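Long-range contact in lasso peptide isopeptidase AtxE2 (PDB 5TXE), which hydrolyses the isopeptide bond of the threaded lasso peptides astexin-2 and astexin-3, converting them to linear peptides: residues D257-M262 with Q302-M307. The protein carries 1 engineered substitution. Numbering follows the deposited sequence.
Sequences DPLRAM and QNITRM
The type I turn D257-R260, leading into the edge strand 261-263, docks on the edge strand 304-310 of the next four-stranded antiparallel sheet, in what fits adjacent blades of the β-propeller domain that S9-family peptidases carry. The turn also holds an Asx turn: D257 OD1 accepts the amide of L259, 3.0 Å from N. A single direct hydrogen bond crosses, M307 N to P258 O at 3.0 Å, the donor lying almost on the C=O axis (178°). One water donates to both R260 O and M307 O, bridging the backbones where they separate.

R306, bent at chi2 (-57°), folds back so that P258 CB sits 3.6 Å from NE over one guanidinium face, while NH1 donates to M307 O, 2.9 Å away, roughly in the guanidinium plane. An alanine at R306 would remove this lid over the proline and would probably leave M307 O more dependent on the bridging water.

The remaining contacts are van der Waals. L259 CD2 lies against the T305 backbone, 3.5 Å from its C. M307 takes the crowded rotamer (chi1 71°), running along the turn and also touching F268 and F318; its SD forms an apolar pair with A261 CB at 3.9 Å, and its CE lies 3.5 Å from L259 O.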
ATOM      1  N   ASP A 257      -5.921  17.929  11.274  1.00 48.28           N
ATOM      2  CA  ASP A 257      -6.794  16.769  11.338  1.00 44.66           C
ATOM      3  C   ASP A 257      -7.666  16.833  10.085  1.00 40.45           C
ATOM      4  O   ASP A 257      -8.441  17.771   9.889  1.00 44.39           O
ATOM      5  CB  ASP A 257      -7.652  16.821  12.626  1.00 46.44           C
ATOM      6  CG  ASP A 257      -8.328  15.498  12.953  1.00 49.58           C
ATOM      7  OD1 ASP A 257      -8.512  14.651  12.056  1.00 48.66           O
ATOM      8  OD2 ASP A 257      -8.680  15.291  14.133  1.00 53.50           O
ATOM      9  N   PRO A 258      -7.545  15.841   9.204  1.00 40.19           N
ATOM     10  CA  PRO A 258      -8.442  15.884   8.033  1.00 39.86           C
ATOM     11  C   PRO A 258      -9.915  15.551   8.377  1.00 35.90           C
ATOM     12  O   PRO A 258     -10.790  15.642   7.512  1.00 36.75           O
ATOM     13  CB  PRO A 258      -7.854  14.792   7.138  1.00 38.14           C
ATOM     14  CG  PRO A 258      -7.392  13.760   8.146  1.00 41.61           C
ATOM     15  CD  PRO A 258      -6.816  14.554   9.298  1.00 40.47           C
ATOM     16  N   LEU A 259     -10.167  15.132   9.613  1.00 35.25           N
ATOM     17  CA  LEU A 259     -11.525  14.837  10.088  1.00 38.86           C
ATOM     18  C   LEU A 259     -12.118  15.956  10.999  1.00 46.32           C
ATOM     19  O   LEU A 259     -13.045  15.711  11.792  1.00 44.41           O
ATOM     20  CB  LEU A 259     -11.503  13.482  10.809  1.00 37.20           C
ATOM     21  CG  LEU A 259     -11.348  12.275   9.856  1.00 40.05           C
ATOM     22  CD1 LEU A 259     -11.612  10.963  10.600  1.00 43.40           C
ATOM     23  CD2 LEU A 259     -12.302  12.353   8.667  1.00 39.41           C
ATOM     24  N   ARG A 260     -11.569  17.169  10.866  1.00 45.52           N
ATOM     25  CA  ARG A 260     -11.993  18.357  11.606  1.00 45.81           C
ATOM     26  C   ARG A 260     -11.973  19.554  10.643  1.00 43.12           C
ATOM     27  O   ARG A 260     -11.088  19.696   9.827  1.00 43.40           O
ATOM     28  CB  ARG A 260     -11.021  18.607  12.748  1.00 52.56           C
ATOM     29  CG  ARG A 260     -11.608  19.004  14.097  1.00 68.49           C
ATOM     30  CD  ARG A 260     -10.623  19.858  14.888  1.00 78.67           C
ATOM     31  NE  ARG A 260     -10.444  21.200  14.270  1.00 86.43           N
ATOM     32  CZ  ARG A 260     -10.546  22.383  14.888  1.00 83.78           C
ATOM     33  NH1 ARG A 260     -10.815  22.474  16.189  1.00 88.00           N
ATOM     34  NH2 ARG A 260     -10.364  23.496  14.186  1.00 81.24           N
ATOM     35  N   ALA A 261     -12.978  20.395  10.703  1.00 42.35           N
ATOM     36  CA  ALA A 261     -13.003  21.640   9.940  1.00 41.90           C
ATOM     37  C   ALA A 261     -13.761  22.740  10.697  1.00 52.51           C
ATOM     38  O   ALA A 261     -14.632  22.456  11.540  1.00 44.15           O
ATOM     39  CB  ALA A 261     -13.693  21.429   8.618  1.00 40.91           C
ATOM     40  N   MET A 262     -13.468  23.991  10.347  1.00 51.24           N
ATOM     41  CA  MET A 262     -14.207  25.118  10.893  1.00 55.44           C
ATOM     42  C   MET A 262     -14.895  25.857   9.747  1.00 55.33           C
ATOM     43  O   MET A 262     -14.352  25.963   8.660  1.00 50.77           O
ATOM     44  CB  MET A 262     -13.295  26.047  11.702  1.00 58.87           C
ATOM     45  CG  MET A 262     -13.064  25.629  13.145  1.00 65.57           C
ATOM     46  SD  MET A 262     -12.965  27.162  14.086  1.00 83.15           S
ATOM     47  CE  MET A 262     -11.254  27.115  14.662  1.00 87.29           C
ATOM     48  N   GLN A 302     -22.179   9.274   7.869  1.00 43.38           N
ATOM     49  CA  GLN A 302     -21.456   8.164   8.538  1.00 42.35           C
ATOM     50  C   GLN A 302     -20.165   7.792   7.866  1.00 39.07           C
ATOM     51  O   GLN A 302     -20.099   7.675   6.640  1.00 35.20           O
ATOM     52  CB  GLN A 302     -22.310   6.895   8.618  1.00 50.32           C
ATOM     53  CG  GLN A 302     -23.650   7.105   9.321  1.00 58.53           C
ATOM     54  CD  GLN A 302     -24.019   5.955  10.197  1.00 63.50           C
ATOM     55  OE1 GLN A 302     -24.094   4.780   9.768  1.00 60.45           O
ATOM     56  NE2 GLN A 302     -24.217   6.273  11.450  1.00 69.42           N
ATOM     57  N   ASN A 303     -19.158   7.586   8.699  1.00 38.73           N
ATOM     58  CA  ASN A 303     -17.852   7.089   8.307  1.00 40.92           C
ATOM     59  C   ASN A 303     -17.140   7.965   7.273  1.00 39.92           C
ATOM     60  O   ASN A 303     -16.535   7.510   6.325  1.00 42.79           O
ATOM     61  CB  ASN A 303     -17.978   5.633   7.898  1.00 42.76           C
ATOM     62  CG  ASN A 303     -18.267   4.741   9.097  1.00 44.39           C
ATOM     63  OD1 ASN A 303     -17.628   4.847  10.162  1.00 43.14           O
ATOM     64  ND2 ASN A 303     -19.283   3.921   8.963  1.00 45.05           N
ATOM     65  N   ILE A 304     -17.170   9.258   7.532  1.00 37.41           N
ATOM     66  CA  ILE A 304     -16.483  10.228   6.709  1.00 33.72           C
ATOM     67  C   ILE A 304     -14.995   9.939   6.752  1.00 30.34           C
ATOM     68  O   ILE A 304     -14.446   9.613   7.792  1.00 33.74           O
ATOM     69  CB  ILE A 304     -16.804  11.667   7.200  1.00 35.69           C
ATOM     70  CG1 ILE A 304     -18.267  11.955   6.850  1.00 38.19           C
ATOM     71  CG2 ILE A 304     -15.874  12.721   6.583  1.00 34.54           C
ATOM     72  CD1 ILE A 304     -18.854  13.189   7.506  1.00 40.40           C
ATOM     73  N   THR A 305     -14.332  10.092   5.621  1.00 32.00           N
ATOM     74  CA  THR A 305     -12.857   9.923   5.573  1.00 34.09           C
ATOM     75  C   THR A 305     -12.065  11.220   5.383  1.00 32.22           C
ATOM     76  O   THR A 305     -10.864  11.243   5.551  1.00 31.01           O
ATOM     77  CB  THR A 305     -12.480   8.934   4.482  1.00 31.91           C
ATOM     78  OG1 THR A 305     -13.151   9.314   3.279  1.00 31.89           O
ATOM     79  CG2 THR A 305     -12.913   7.527   4.894  1.00 32.81           C
ATOM     80  N   ARG A 306     -12.740  12.286   5.008  1.00 31.82           N
ATOM     81  CA  ARG A 306     -12.066  13.536   4.778  1.00 34.74           C
ATOM     82  C   ARG A 306     -13.108  14.635   4.728  1.00 31.51           C
ATOM     83  O   ARG A 306     -14.111  14.488   4.043  1.00 34.19           O
ATOM     84  CB  ARG A 306     -11.321  13.505   3.421  1.00 33.09           C
ATOM     85  CG  ARG A 306      -9.913  14.058   3.467  1.00 38.38           C
ATOM     86  CD  ARG A 306      -9.855  15.488   3.971  1.00 41.44           C
ATOM     87  NE  ARG A 306      -8.529  16.074   3.808  1.00 43.26           N
ATOM     88  CZ  ARG A 306      -8.158  17.282   4.274  1.00 49.85           C
ATOM     89  NH1 ARG A 306      -9.012  18.074   4.938  1.00 44.38           N
ATOM     90  NH2 ARG A 306      -6.910  17.725   4.065  1.00 42.46           N
ATOM     91  N   MET A 307     -12.841  15.760   5.382  1.00 36.17           N
ATOM     92  CA  MET A 307     -13.732  16.938   5.222  1.00 38.42           C
ATOM     93  C   MET A 307     -12.980  18.273   4.991  1.00 36.76           C
ATOM     94  O   MET A 307     -11.835  18.422   5.379  1.00 32.66           O
ATOM     95  CB  MET A 307     -14.599  17.033   6.459  1.00 38.52           C
ATOM     96  CG  MET A 307     -13.857  17.472   7.706  1.00 38.69           C
ATOM     97  SD  MET A 307     -14.942  17.743   9.124  1.00 40.34           S
ATOM     98  CE  MET A 307     -15.616  16.114   9.406  1.00 43.99           C
TER
HETATM   99  O   HOH W   1     -10.478  20.040   7.186  1.00 30.48           O